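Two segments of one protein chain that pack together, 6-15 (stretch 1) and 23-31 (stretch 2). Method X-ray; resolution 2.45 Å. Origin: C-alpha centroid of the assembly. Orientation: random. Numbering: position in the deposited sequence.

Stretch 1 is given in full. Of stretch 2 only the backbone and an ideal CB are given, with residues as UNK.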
# COMPACT_ATOMS: atom_id res chain seq x y z
N MET C 6 10.97 0.09 8.94
CA MET C 6 9.64 0.53 8.55
C MET C 6 9.73 1.29 7.22
O MET C 6 8.75 1.39 6.49
CB MET C 6 9.03 1.45 9.62
CG MET C 6 7.65 2.07 9.29
SD MET C 6 6.47 0.92 8.56
CE MET C 6 4.96 1.31 9.46
N GLU C 7 10.91 1.81 6.92
CA GLU C 7 11.07 2.53 5.68
C GLU C 7 11.38 1.60 4.53
O GLU C 7 10.96 1.88 3.41
CB GLU C 7 12.10 3.66 5.81
CG GLU C 7 11.62 4.81 6.71
CD GLU C 7 12.66 5.90 6.86
OE1 GLU C 7 13.86 5.54 6.92
OE2 GLU C 7 12.28 7.10 6.93
N SER C 8 12.09 0.51 4.78
CA SER C 8 12.27 -0.55 3.78
C SER C 8 10.91 -1.08 3.34
O SER C 8 10.67 -1.32 2.15
CB SER C 8 13.07 -1.73 4.35
OG SER C 8 14.31 -1.32 4.87
N ILE C 9 10.03 -1.24 4.31
CA ILE C 9 8.72 -1.81 4.09
C ILE C 9 7.82 -0.84 3.34
O ILE C 9 7.16 -1.23 2.37
CB ILE C 9 8.12 -2.27 5.42
CG1 ILE C 9 8.98 -3.43 5.96
CG2 ILE C 9 6.69 -2.72 5.25
CD1 ILE C 9 9.07 -3.49 7.43
N VAL C 10 7.82 0.42 3.75
CA VAL C 10 7.06 1.43 3.04
C VAL C 10 7.59 1.51 1.60
O VAL C 10 6.80 1.49 0.64
CB VAL C 10 7.09 2.78 3.79
CG1 VAL C 10 6.38 3.87 3.02
CG2 VAL C 10 6.43 2.60 5.15
N LEU C 11 8.91 1.54 1.46
CA LEU C 11 9.59 1.53 0.18
C LEU C 11 9.08 0.49 -0.77
O LEU C 11 8.64 0.85 -1.88
CB LEU C 11 11.10 1.33 0.37
CG LEU C 11 12.00 1.26 -0.87
CD1 LEU C 11 11.80 2.47 -1.76
CD2 LEU C 11 13.45 1.17 -0.45
N ASN C 12 9.15 -0.77 -0.35
CA ASN C 12 8.68 -1.91 -1.14
C ASN C 12 7.19 -1.91 -1.38
O ASN C 12 6.76 -2.20 -2.49
CB ASN C 12 9.09 -3.26 -0.51
CG ASN C 12 10.58 -3.46 -0.48
OD1 ASN C 12 11.33 -2.71 -1.11
ND2 ASN C 12 11.03 -4.45 0.26
N THR C 13 6.40 -1.62 -0.36
CA THR C 13 4.97 -1.48 -0.57
C THR C 13 4.66 -0.49 -1.69
O THR C 13 3.90 -0.81 -2.62
CB THR C 13 4.27 -1.04 0.70
OG1 THR C 13 4.40 -2.07 1.68
CG2 THR C 13 2.78 -0.73 0.44
N ILE C 14 5.24 0.71 -1.62
CA ILE C 14 4.97 1.74 -2.62
C ILE C 14 5.52 1.27 -3.97
O ILE C 14 4.84 1.38 -5.01
CB ILE C 14 5.58 3.12 -2.21
CG1 ILE C 14 5.02 3.56 -0.84
CG2 ILE C 14 5.36 4.16 -3.28
CD1 ILE C 14 5.49 4.91 -0.38
N VAL C 15 6.73 0.72 -3.96
CA VAL C 15 7.37 0.25 -5.19
C VAL C 15 6.50 -0.80 -5.90
O VAL C 15 6.25 -0.68 -7.10
CB VAL C 15 8.82 -0.28 -4.95
CG1 VAL C 15 9.31 -1.10 -6.12
CG2 VAL C 15 9.77 0.90 -4.69
N UNK C 23 13.43 1.40 -7.40
CA UNK C 23 13.51 1.75 -5.99
C UNK C 23 14.20 3.04 -5.56
O UNK C 23 13.72 3.68 -4.63
CB UNK C 23 14.22 0.60 -5.28
N UNK C 24 15.23 3.48 -6.28
CA UNK C 24 15.88 4.75 -5.90
C UNK C 24 15.00 5.98 -6.00
O UNK C 24 15.02 6.81 -5.09
CB UNK C 24 17.11 4.97 -6.78
N UNK C 25 14.18 6.09 -7.05
CA UNK C 25 13.25 7.23 -7.10
C UNK C 25 12.28 7.26 -5.92
O UNK C 25 12.00 8.32 -5.36
CB UNK C 25 12.45 7.19 -8.41
N UNK C 26 11.78 6.10 -5.51
CA UNK C 26 10.91 6.08 -4.34
C UNK C 26 11.72 6.24 -3.05
O UNK C 26 11.29 6.93 -2.13
CB UNK C 26 10.10 4.78 -4.30
N UNK C 27 12.90 5.62 -2.98
CA UNK C 27 13.84 5.88 -1.87
C UNK C 27 14.10 7.39 -1.63
O UNK C 27 14.13 7.87 -0.50
CB UNK C 27 15.17 5.18 -2.16
N UNK C 28 14.28 8.15 -2.71
CA UNK C 28 14.49 9.59 -2.58
C UNK C 28 13.25 10.32 -2.05
O UNK C 28 13.38 11.24 -1.25
CB UNK C 28 14.89 10.18 -3.93
N UNK C 29 12.05 9.89 -2.44
CA UNK C 29 10.83 10.50 -1.86
C UNK C 29 10.72 10.26 -0.36
O UNK C 29 10.46 11.20 0.41
CB UNK C 29 9.58 9.95 -2.55
N UNK C 30 10.92 9.01 0.06
CA UNK C 30 10.92 8.63 1.48
C UNK C 30 11.98 9.39 2.28
O UNK C 30 11.69 9.91 3.37
CB UNK C 30 11.15 7.12 1.62
N UNK C 31 13.20 9.48 1.73
CA UNK C 31 14.29 10.23 2.35
C UNK C 31 13.92 11.69 2.54
O UNK C 31 14.28 12.31 3.56
CB UNK C 31 15.56 10.12 1.51

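At position 23 the CA-to-CB bond points toward stretch 1, and the ideal CB lies 4.5 Å from V15 CG2 and 4.7 Å from L11 CD1. The nearby surface is aliphatic, with the amide of N12 farther along. A long chain with an apolar stem would suit, as would a medium aliphatic one. The residue is K23. Its CB packs 3.6 Å from V15 CG2, and its CD lies 3.9 Å from L11 CD2 and 3.9 Å from N12 OD1.

Position 24 points away, with nothing of stretch 1 within 5.5 Å of its ideal CB. Polar or charged residues would fit. It is E24, which forms salt bridges along its own helix with positions 28 and 31.

Position 25 points sideways and stretch 1 sets no limit on it. Many residues would do. It is F25, which makes no contact here.

Position 26 points toward stretch 1. Its ideal CB is 3.8 Å from L11 CD1, 3.9 Å from V15 CG2 and 4.9 Å from I14 CG2, an apolar site. Alanine, valine, isoleucine or leucine are plausible. The residue is I26, with chi1 in m. Its CG2 meets L11 CD1 at 3.7 Å and I14 CG2 at 3.8 Å.

Position 27 points sideways. Its CA lies 6.4 Å from the CA of L11, so the backbones are close, and the ideal CB is 4.3 Å from L11 CD1. A small residue is a natural choice. It is A27. L11 CD1 comes within 3.6 Å of A27 N, packing against the backbone as well as the methyl.

Position 28 is out of reach, so a polar chain is acceptable. R28 NH1 bonds E24 OE2 at 3.0 Å.

Position 29 is also out of reach and stretch 1 does not choose its residue. It is V29.

Position 30 points toward stretch 1, but its ideal CB finds only a distant neighbour, E7 OE2 at 5.4 Å. The helices leave room here for a longer chain. Isoleucine, leucine or methionine could fill it; a basic chain might instead seek E7. The residue is I30, which has the largest covered area of stretch 2. Its CD1 reaches L11 CA at 3.5 Å, L11 CB at 3.8 Å and V10 CG1 at 4.2 Å.

Position 31 points sideways into space free of stretch 1, which suits a polar residue. K31 NZ makes a weak hydrogen bond to E24 OE1 at 2.9 Å, within their salt bridge.

Stretch 2 (23-31) KEFIARVIK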
# COMPACT_ATOMS: atom_id res chain seq x y z
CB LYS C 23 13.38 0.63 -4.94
CG LYS C 23 14.41 -0.45 -4.77
CD LYS C 23 14.02 -1.18 -3.46
CE LYS C 23 14.88 -2.38 -3.13
NZ LYS C 23 14.38 -3.58 -3.85
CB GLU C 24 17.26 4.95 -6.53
CG GLU C 24 18.40 4.85 -5.48
CD GLU C 24 18.61 6.14 -4.62
OE1 GLU C 24 18.33 6.13 -3.39
OE2 GLU C 24 19.08 7.17 -5.17
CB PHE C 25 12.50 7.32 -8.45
CG PHE C 25 11.29 8.23 -8.40
CD1 PHE C 25 11.41 9.61 -8.44
CD2 PHE C 25 10.02 7.68 -8.29
CE1 PHE C 25 10.27 10.42 -8.37
CE2 PHE C 25 8.89 8.48 -8.23
CZ PHE C 25 9.01 9.84 -8.27
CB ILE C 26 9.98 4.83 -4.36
CG1 ILE C 26 9.09 4.86 -5.61
CG2 ILE C 26 9.16 4.72 -3.09
CD1 ILE C 26 8.01 5.94 -5.61
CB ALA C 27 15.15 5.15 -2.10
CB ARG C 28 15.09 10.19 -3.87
CG ARG C 28 16.54 9.67 -4.12
CD ARG C 28 17.25 10.24 -5.35
NE ARG C 28 16.44 10.17 -6.57
CZ ARG C 28 16.53 9.24 -7.52
NH1 ARG C 28 17.41 8.26 -7.44
NH2 ARG C 28 15.71 9.29 -8.57
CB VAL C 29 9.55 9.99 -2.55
CG1 VAL C 29 8.30 10.58 -1.87
CG2 VAL C 29 9.56 10.32 -4.04
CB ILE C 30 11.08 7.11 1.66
CG1 ILE C 30 9.77 6.41 1.26
CG2 ILE C 30 11.46 6.75 3.09
CD1 ILE C 30 9.92 4.93 0.98
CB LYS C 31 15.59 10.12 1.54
CG LYS C 31 16.44 8.89 1.88
CD LYS C 31 17.62 8.70 0.91
CE LYS C 31 17.94 7.19 0.73
NZ LYS C 31 18.65 6.88 -0.56
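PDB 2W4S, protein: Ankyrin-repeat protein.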